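Local coordinates for protein cellulosomal scaffoldin (Bacteroides cellulosolvens, PDB 1TYJ) that forms a type-II cohesin module of a cellulosome scaffold, a beta sandwich that probably binds a dockerin module to anchor its partner in the complex, at residues Q45-I50 with T114-K119; Y55-M60 with H79-G84. All coordinates share one frame; numbering follows the deposited sequence.

Interaction 1: Q45-I50 with T114-K119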
ATOM      1  N   GLN A  45      -1.478  -1.309 -15.141  1.00 17.46           N
ATOM      2  CA  GLN A  45      -0.684  -2.518 -14.944  1.00 17.27           C
ATOM      3  C   GLN A  45       0.393  -2.270 -13.885  1.00 16.81           C
ATOM      4  O   GLN A  45       1.334  -1.482 -14.106  1.00 16.17           O
ATOM      5  CB  GLN A  45      -0.053  -2.921 -16.278  1.00 17.84           C
ATOM      6  CG  GLN A  45       0.797  -4.185 -16.187  1.00 21.35           C
ATOM      7  CD  GLN A  45       1.372  -4.592 -17.522  1.00 29.02           C
ATOM      8  OE1 GLN A  45       1.189  -5.724 -17.947  1.00 35.48           O
ATOM      9  NE2 GLN A  45       2.090  -3.689 -18.165  1.00 27.93           N
ATOM     10  N   PRO A  46       0.278  -2.938 -12.709  1.00 16.58           N
ATOM     11  CA  PRO A  46       1.306  -2.724 -11.685  1.00 16.16           C
ATOM     12  C   PRO A  46       2.702  -3.031 -12.243  1.00 16.08           C
ATOM     13  O   PRO A  46       2.881  -4.042 -12.926  1.00 16.47           O
ATOM     14  CB  PRO A  46       0.923  -3.720 -10.573  1.00 16.98           C
ATOM     15  CG  PRO A  46      -0.606  -3.926 -10.770  1.00 16.74           C
ATOM     16  CD  PRO A  46      -0.765  -3.896 -12.279  1.00 16.61           C
ATOM     17  N   TRP A  47       3.677  -2.186 -11.901  1.00 15.87           N
ATOM     18  CA  TRP A  47       4.979  -2.178 -12.569  1.00 17.23           C
ATOM     19  C   TRP A  47       6.091  -2.162 -11.566  1.00 18.33           C
ATOM     20  O   TRP A  47       6.141  -1.295 -10.699  1.00 17.87           O
ATOM     21  CB  TRP A  47       5.081  -0.944 -13.479  1.00 17.94           C
ATOM     22  CG  TRP A  47       6.185  -1.133 -14.489  1.00 18.92           C
ATOM     23  CD1 TRP A  47       7.451  -0.653 -14.417  1.00 21.73           C
ATOM     24  CD2 TRP A  47       6.084  -1.881 -15.684  1.00 20.25           C
ATOM     25  NE1 TRP A  47       8.155  -1.055 -15.526  1.00 21.13           N
ATOM     26  CE2 TRP A  47       7.338  -1.811 -16.326  1.00 21.07           C
ATOM     27  CE3 TRP A  47       5.042  -2.588 -16.294  1.00 20.95           C
ATOM     28  CZ2 TRP A  47       7.594  -2.449 -17.549  1.00 21.67           C
ATOM     29  CZ3 TRP A  47       5.293  -3.242 -17.513  1.00 22.21           C
ATOM     30  CH2 TRP A  47       6.566  -3.155 -18.128  1.00 21.21           C
ATOM     31  N   ASP A  48       6.982  -3.144 -11.703  1.00 19.14           N
ATOM     32  CA  ASP A  48       8.161  -3.244 -10.851  1.00 22.42           C
ATOM     33  C   ASP A  48       9.251  -2.339 -11.411  1.00 23.85           C
ATOM     34  O   ASP A  48       9.807  -2.613 -12.482  1.00 23.72           O
ATOM     35  CB  ASP A  48       8.608  -4.701 -10.829  1.00 23.14           C
ATOM     36  CG  ASP A  48       9.858  -4.929 -10.003  1.00 26.12           C
ATOM     37  OD1 ASP A  48      10.058  -6.107  -9.648  1.00 28.17           O
ATOM     38  OD2 ASP A  48      10.626  -3.972  -9.730  1.00 27.88           O
ATOM     39  N   THR A  49       9.542  -1.260 -10.688  1.00 26.02           N
ATOM     40  CA  THR A  49      10.466  -0.228 -11.190  1.00 29.15           C
ATOM     41  C   THR A  49      11.929  -0.615 -11.002  1.00 29.83           C
ATOM     42  O   THR A  49      12.817  -0.025 -11.638  1.00 30.43           O
ATOM     43  CB  THR A  49      10.224   1.145 -10.513  1.00 29.52           C
ATOM     44  OG1 THR A  49      10.181   0.951  -9.096  1.00 33.63           O
ATOM     45  CG2 THR A  49       8.899   1.748 -11.009  1.00 32.04           C
ATOM     46  N   ILE A  50      12.189  -1.586 -10.140  1.00 30.93           N
ATOM     47  CA  ILE A  50      13.596  -2.007  -9.960  1.00 31.95           C
ATOM     48  C   ILE A  50      14.002  -2.947 -11.099  1.00 32.23           C
ATOM     49  O   ILE A  50      15.035  -2.740 -11.762  1.00 33.09           O
ATOM     50  CB  ILE A  50      13.857  -2.642  -8.583  1.00 32.59           C
ATOM     51  CG1 ILE A  50      13.607  -1.607  -7.481  1.00 33.10           C
ATOM     52  CG2 ILE A  50      15.318  -3.122  -8.505  1.00 32.27           C
ATOM     53  CD1 ILE A  50      13.836  -2.128  -6.063  1.00 33.18           C
ATOM     54  N   THR A 114       3.769   1.439  -8.183  1.00 16.58           N
ATOM     55  CA  THR A 114       3.763   2.118  -9.478  1.00 16.13           C
ATOM     56  C   THR A 114       2.928   1.293 -10.442  1.00 16.16           C
ATOM     57  O   THR A 114       2.989   0.046 -10.435  1.00 16.41           O
ATOM     58  CB  THR A 114       5.223   2.249 -10.013  1.00 16.74           C
ATOM     59  OG1 THR A 114       6.004   3.008  -9.073  1.00 17.27           O
ATOM     60  CG2 THR A 114       5.300   2.946 -11.379  1.00 17.55           C
ATOM     61  N   PHE A 115       2.163   2.004 -11.286  1.00 15.70           N
ATOM     62  CA  PHE A 115       1.365   1.417 -12.350  1.00 16.82           C
ATOM     63  C   PHE A 115       1.794   2.009 -13.691  1.00 17.12           C
ATOM     64  O   PHE A 115       2.102   3.210 -13.765  1.00 18.05           O
ATOM     65  CB  PHE A 115      -0.108   1.780 -12.165  1.00 16.58           C
ATOM     66  CG  PHE A 115      -0.714   1.303 -10.880  1.00 16.88           C
ATOM     67  CD1 PHE A 115      -0.684   2.093  -9.730  1.00 16.85           C
ATOM     68  CD2 PHE A 115      -1.395   0.081 -10.833  1.00 16.25           C
ATOM     69  CE1 PHE A 115      -1.298   1.645  -8.527  1.00 16.59           C
ATOM     70  CE2 PHE A 115      -1.985  -0.359  -9.652  1.00 16.23           C
ATOM     71  CZ  PHE A 115      -1.949   0.429  -8.512  1.00 16.64           C
ATOM     72  N   LYS A 116       1.854   1.175 -14.726  1.00 16.38           N
ATOM     73  CA  LYS A 116       2.005   1.670 -16.089  1.00 16.46           C
ATOM     74  C   LYS A 116       0.603   1.854 -16.646  1.00 16.97           C
ATOM     75  O   LYS A 116      -0.271   0.996 -16.479  1.00 16.53           O
ATOM     76  CB  LYS A 116       2.857   0.722 -16.963  1.00 17.03           C
ATOM     77  CG  LYS A 116       2.912   1.125 -18.449  0.50 13.51           C
ATOM     78  CD  LYS A 116       3.578   0.069 -19.334  0.50 15.64           C
ATOM     79  CE  LYS A 116       5.080   0.050 -19.148  0.50 17.05           C
ATOM     80  NZ  LYS A 116       5.741  -0.818 -20.203  0.50 17.04           N
ATOM     81  N   VAL A 117       0.392   2.984 -17.303  1.00 16.91           N
ATOM     82  CA  VAL A 117      -0.898   3.250 -17.950  1.00 17.87           C
ATOM     83  C   VAL A 117      -0.931   2.528 -19.290  1.00 18.91           C
ATOM     84  O   VAL A 117      -0.072   2.773 -20.147  1.00 20.23           O
ATOM     85  CB  VAL A 117      -1.095   4.763 -18.147  1.00 18.22           C
ATOM     86  CG1 VAL A 117      -2.407   5.015 -18.875  1.00 17.79           C
ATOM     87  CG2 VAL A 117      -1.001   5.481 -16.778  1.00 18.95           C
ATOM     88  N   ILE A 118      -1.912   1.641 -19.438  1.00 19.31           N
ATOM     89  CA  ILE A 118      -2.020   0.770 -20.637  1.00 19.76           C
ATOM     90  C   ILE A 118      -3.178   1.074 -21.588  1.00 20.11           C
ATOM     91  O   ILE A 118      -3.268   0.463 -22.650  1.00 20.82           O
ATOM     92  CB  ILE A 118      -2.010  -0.735 -20.275  1.00 20.38           C
ATOM     93  CG1 ILE A 118      -3.205  -1.081 -19.377  1.00 21.02           C
ATOM     94  CG2 ILE A 118      -0.676  -1.070 -19.609  1.00 20.87           C
ATOM     95  CD1 ILE A 118      -3.611  -2.552 -19.393  1.00 23.53           C
ATOM     96  N   LYS A 119      -4.043   2.020 -21.206  1.00 19.59           N
ATOM     97  CA  LYS A 119      -5.101   2.481 -22.090  1.00 19.81           C
ATOM     98  C   LYS A 119      -5.401   3.911 -21.719  1.00 19.87           C
ATOM     99  O   LYS A 119      -5.307   4.257 -20.540  1.00 20.31           O
ATOM    100  CB  LYS A 119      -6.357   1.636 -21.917  1.00 19.68           C
ATOM    101  CG  LYS A 119      -7.491   1.941 -22.896  1.00 22.48           C
ATOM    102  CD  LYS A 119      -8.588   0.939 -22.669  1.00 24.95           C
ATOM    103  CE  LYS A 119      -9.863   1.295 -23.397  1.00 29.22           C
ATOM    104  NZ  LYS A 119      -9.691   0.951 -24.782  1.00 32.72           N
TER
HETATM  105  O   HOH W   1       4.161  -2.966 -20.845  1.00 45.27           O
HETATM  106  O   HOH W   2       5.696  -0.783  -7.935  1.00 19.88           O

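Interaction 2: Y55-M60 with H79-G84. With MOH (methanol), chain G.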
ATOM      1  N   TYR A  55       4.543  -6.467 -12.615  1.00 18.07           N
ATOM      2  CA  TYR A  55       4.411  -7.395 -11.499  1.00 17.35           C
ATOM      3  C   TYR A  55       3.919  -8.734 -11.970  1.00 17.26           C
ATOM      4  O   TYR A  55       3.061  -8.814 -12.906  1.00 17.62           O
ATOM      5  CB  TYR A  55       3.310  -6.938 -10.529  1.00 16.63           C
ATOM      6  CG  TYR A  55       3.640  -5.839  -9.539  1.00 15.69           C
ATOM      7  CD1 TYR A  55       4.605  -4.869  -9.792  1.00 17.82           C
ATOM      8  CD2 TYR A  55       2.888  -5.723  -8.349  1.00 18.84           C
ATOM      9  CE1 TYR A  55       4.853  -3.827  -8.868  1.00 17.26           C
ATOM     10  CE2 TYR A  55       3.129  -4.702  -7.445  1.00 16.99           C
ATOM     11  CZ  TYR A  55       4.110  -3.756  -7.703  1.00 16.38           C
ATOM     12  OH  TYR A  55       4.310  -2.745  -6.809  1.00 17.80           O
ATOM     13  N   THR A  56       4.345  -9.779 -11.255  1.00 17.61           N
ATOM     14  CA  THR A  56       3.588 -11.025 -11.231  1.00 17.60           C
ATOM     15  C   THR A  56       2.799 -11.072  -9.920  1.00 17.35           C
ATOM     16  O   THR A  56       2.887 -10.147  -9.098  1.00 16.34           O
ATOM     17  CB  THR A  56       4.524 -12.253 -11.275  1.00 19.40           C
ATOM     18  OG1 THR A  56       5.296 -12.296 -10.063  1.00 20.84           O
ATOM     19  CG2 THR A  56       5.450 -12.167 -12.519  1.00 22.02           C
ATOM     20  N   ASP A  57       2.070 -12.158  -9.700  1.00 17.35           N
ATOM     21  CA  ASP A  57       1.298 -12.313  -8.487  1.00 18.05           C
ATOM     22  C   ASP A  57       2.158 -12.387  -7.219  1.00 16.56           C
ATOM     23  O   ASP A  57       1.606 -12.302  -6.118  1.00 17.46           O
ATOM     24  CB  ASP A  57       0.384 -13.552  -8.557  1.00 17.81           C
ATOM     25  CG  ASP A  57      -0.928 -13.292  -9.304  1.00 21.59           C
ATOM     26  OD1 ASP A  57      -1.331 -12.109  -9.401  1.00 23.13           O
ATOM     27  OD2 ASP A  57      -1.576 -14.275  -9.742  1.00 24.80           O
ATOM     28  N   SER A  58       3.486 -12.523  -7.325  1.00 16.98           N
ATOM     29  CA  SER A  58       4.302 -12.606  -6.112  1.00 16.49           C
ATOM     30  C   SER A  58       5.136 -11.330  -5.841  1.00 16.41           C
ATOM     31  O   SER A  58       5.846 -11.265  -4.849  1.00 16.58           O
ATOM     32  CB  SER A  58       5.268 -13.812  -6.232  1.00 16.28           C
ATOM     33  OG  SER A  58       6.091 -13.673  -7.383  1.00 21.63           O
ATOM     34  N   THR A  59       5.033 -10.323  -6.720  1.00 15.83           N
ATOM     35  CA  THR A  59       5.927  -9.155  -6.653  1.00 14.39           C
ATOM     36  C   THR A  59       5.643  -8.268  -5.445  1.00 14.92           C
ATOM     37  O   THR A  59       4.523  -7.787  -5.278  1.00 15.83           O
ATOM     38  CB  THR A  59       5.804  -8.316  -7.939  1.00 14.28           C
ATOM     39  OG1 THR A  59       6.105  -9.146  -9.071  1.00 15.73           O
ATOM     40  CG2 THR A  59       6.814  -7.164  -7.880  1.00 14.58           C
ATOM     41  N   MET A  60       6.660  -8.002  -4.629  1.00 15.21           N
ATOM     42  CA  MET A  60       6.492  -7.074  -3.520  1.00 14.73           C
ATOM     43  C   MET A  60       6.575  -5.627  -4.034  1.00 14.53           C
ATOM     44  O   MET A  60       7.516  -5.283  -4.780  1.00 15.64           O
ATOM     45  CB  MET A  60       7.604  -7.265  -2.488  1.00 15.39           C
ATOM     46  CG  MET A  60       7.382  -6.486  -1.208  1.00 16.13           C
ATOM     47  SD  MET A  60       5.951  -7.098  -0.266  1.00 16.82           S
ATOM     48  CE  MET A  60       5.788  -5.757   0.953  1.00 16.89           C
ATOM     49  N   HIS A  79      -0.844 -11.647  -4.871  1.00 17.13           N
ATOM     50  CA  HIS A  79      -1.883 -10.888  -5.604  1.00 17.78           C
ATOM     51  C   HIS A  79      -2.824 -11.786  -6.397  1.00 19.94           C
ATOM     52  O   HIS A  79      -2.635 -13.004  -6.505  1.00 21.13           O
ATOM     53  CB  HIS A  79      -1.203  -9.898  -6.545  1.00 18.22           C
ATOM     54  CG  HIS A  79      -0.120  -9.098  -5.871  1.00 17.02           C
ATOM     55  ND1 HIS A  79       1.165  -8.969  -6.373  1.00 19.98           N
ATOM     56  CD2 HIS A  79      -0.153  -8.369  -4.720  1.00 13.11           C
ATOM     57  CE1 HIS A  79       1.871  -8.186  -5.563  1.00 13.20           C
ATOM     58  NE2 HIS A  79       1.103  -7.840  -4.540  1.00 18.67           N
ATOM     59  N   ASN A  80      -3.844 -11.144  -6.955  1.00 19.73           N
ATOM     60  CA  ASN A  80      -4.604 -11.754  -8.020  1.00 20.92           C
ATOM     61  C   ASN A  80      -4.737 -10.727  -9.126  1.00 21.02           C
ATOM     62  O   ASN A  80      -5.745 -10.016  -9.221  1.00 20.89           O
ATOM     63  CB  ASN A  80      -5.946 -12.255  -7.514  1.00 22.18           C
ATOM     64  CG  ASN A  80      -6.674 -13.053  -8.558  1.00 25.00           C
ATOM     65  OD1 ASN A  80      -6.303 -13.050  -9.727  1.00 27.01           O
ATOM     66  ND2 ASN A  80      -7.743 -13.710  -8.155  1.00 29.35           N
ATOM     67  N   LEU A  81      -3.679 -10.580  -9.930  1.00 20.71           N
ATOM     68  CA  LEU A  81      -3.665  -9.505 -10.909  1.00 21.51           C
ATOM     69  C   LEU A  81      -4.753  -9.677 -11.958  1.00 22.46           C
ATOM     70  O   LEU A  81      -5.220  -8.687 -12.531  1.00 22.73           O
ATOM     71  CB  LEU A  81      -2.315  -9.360 -11.601  1.00 21.30           C
ATOM     72  CG  LEU A  81      -1.118  -9.181 -10.650  1.00 21.97           C
ATOM     73  CD1 LEU A  81       0.185  -9.320 -11.402  1.00 24.61           C
ATOM     74  CD2 LEU A  81      -1.200  -7.853  -9.894  1.00 25.75           C
ATOM     75  N   SER A  82      -5.170 -10.918 -12.186  1.00 23.42           N
ATOM     76  CA  SER A  82      -6.188 -11.149 -13.196  1.00 24.26           C
ATOM     77  C   SER A  82      -7.489 -10.468 -12.775  1.00 25.24           C
ATOM     78  O   SER A  82      -8.281 -10.084 -13.645  1.00 27.18           O
ATOM     79  CB  SER A  82      -6.441 -12.648 -13.438  1.00 25.82           C
ATOM     80  OG  SER A  82      -7.043 -13.274 -12.330  1.00 29.00           O
ATOM     81  N   GLN A  83      -7.686 -10.313 -11.467  1.00 24.39           N
ATOM     82  CA  GLN A  83      -8.906  -9.710 -10.894  1.00 23.65           C
ATOM     83  C   GLN A  83      -8.634  -8.295 -10.389  1.00 22.95           C
ATOM     84  O   GLN A  83      -9.491  -7.672  -9.751  1.00 21.62           O
ATOM     85  CB  GLN A  83      -9.453 -10.583  -9.767  1.00 25.95           C
ATOM     86  CG  GLN A  83      -9.903 -11.951 -10.293  1.00 28.75           C
ATOM     87  CD  GLN A  83     -10.565 -12.836  -9.251  1.00 38.16           C
ATOM     88  OE1 GLN A  83     -10.810 -12.415  -8.107  1.00 41.69           O
ATOM     89  NE2 GLN A  83     -10.874 -14.082  -9.641  1.00 38.83           N
ATOM     90  N   GLY A  84      -7.448  -7.791 -10.709  1.00 21.02           N
ATOM     91  CA  GLY A  84      -7.031  -6.454 -10.315  1.00 20.02           C
ATOM     92  C   GLY A  84      -6.946  -6.316  -8.812  1.00 19.33           C
ATOM     93  O   GLY A  84      -7.362  -5.276  -8.249  1.00 18.65           O
TER
HETATM   94  C   MOH G 408      10.058  -9.808  -5.879  0.90 18.22           C
HETATM   95  O   MOH G 408       9.110  -9.573  -4.780  0.90 18.82           O
HETATM   96  O   HOH W   3      -3.367 -13.337 -11.675  1.00 30.30           O

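Interaction 1: Q45-I50 with T114-K119
K116 lies alongside W47, both side chains rising from the same face of the sheet and pointing the same way. CG of K116 stands anti to its backbone N (chi1 174°), and a bend at chi3 (-74°) turns K116 CE over the W47 six-membered ring, 3.6 Å from its centroid, in a CH-pi contact. K116 NZ, 3.8 Å from the same centroid and closest to W47 CH2, makes a cation-pi contact. Water 1 accepts from K116 NZ and, weakly, from Q45 NE2, while W47 NE1 is held by D52. On this more open side Q45 brushes I118, CB to CG2 3.9 Å. Beneath runs the antiparallel pairing of strands 44-48 and 108-117 in one sheet of the cohesin beta sandwich. Q45 and K116 form a hydrogen-bonded pair, Q45 N to K116 O 2.9 Å and K116 N to Q45 O 2.8 Å, and W47 N donates to T114 O. The other face is buried: P46 CG packs on F115 CE2 at 4.0 Å, with Y39 touching both. Water 2 bridges W47 O and T114 N; the T49 side chain crosses that of T114 at about a right angle, T49 CG2 3.7 Å from T114 OG1, which bonds to T19 OG1.

Interaction 2: Y55-M60 with H79-G84
With CG anti to its carbonyl carbon (chi1 -82°), D57 sends its carboxylate past the L81 side chain, which runs the opposite way; H79, with CG likewise anti to the carbonyl carbon (chi1 -48°), places that atom toward the 55-59 turn, with the ring carried on beyond it. D57 grips the other loop twice. Its backbone O takes H79 N at 2.8 Å on a lone pair in the carbonyl plane, and its OD1 takes L81 N at 2.9 Å through the syn lone pair. OD2 reaches S82 N through water 3, so the carboxylate faces the start of the 3-10 turn 81-83; the N-H groups of L81, direct, and S82, through the water, would probably favour a charged carboxylate. Two loops of the cohesin sandwich meet in this way, one between strands 53-54 and 62-63, the other between strands 73-77 and 85-92. The first is folded as a type I beta turn from T56 to T59, with T56 N bonded to T59 OG1 at 2.9 Å. Y55 CD2 meets H79 CE1 at 3.9 Å, the two rings near parallel but slid apart. An alanine at H79 would probably leave a gap beside the Y55 ring, where the imidazole is lost. Farther along, L81 CD1 lies 3.3 Å from Y55 O and also packs against Y55 CB.

In the fold
Both contacts are partly buried and lie on the same side of the chain's centre. Interaction 1 joins neighbouring strands of one sheet, whereas interaction 2 joins two loops, its second segment leading into strand 85-92 of the other sheet. Backbone pairing with a cation-pi contact on the outer face marks the first; one aspartate that takes one amide on its backbone O and another on its carboxylate marks the second. They meet directly where P46 O probably accepts from Y55 N and the Y55 ring packs against W47 O and D48 N. L81 also touches P46, so the inner face of the strand pair and the apolar part of the loop contact border one another, while W47, K116 and D57 lie toward solvent.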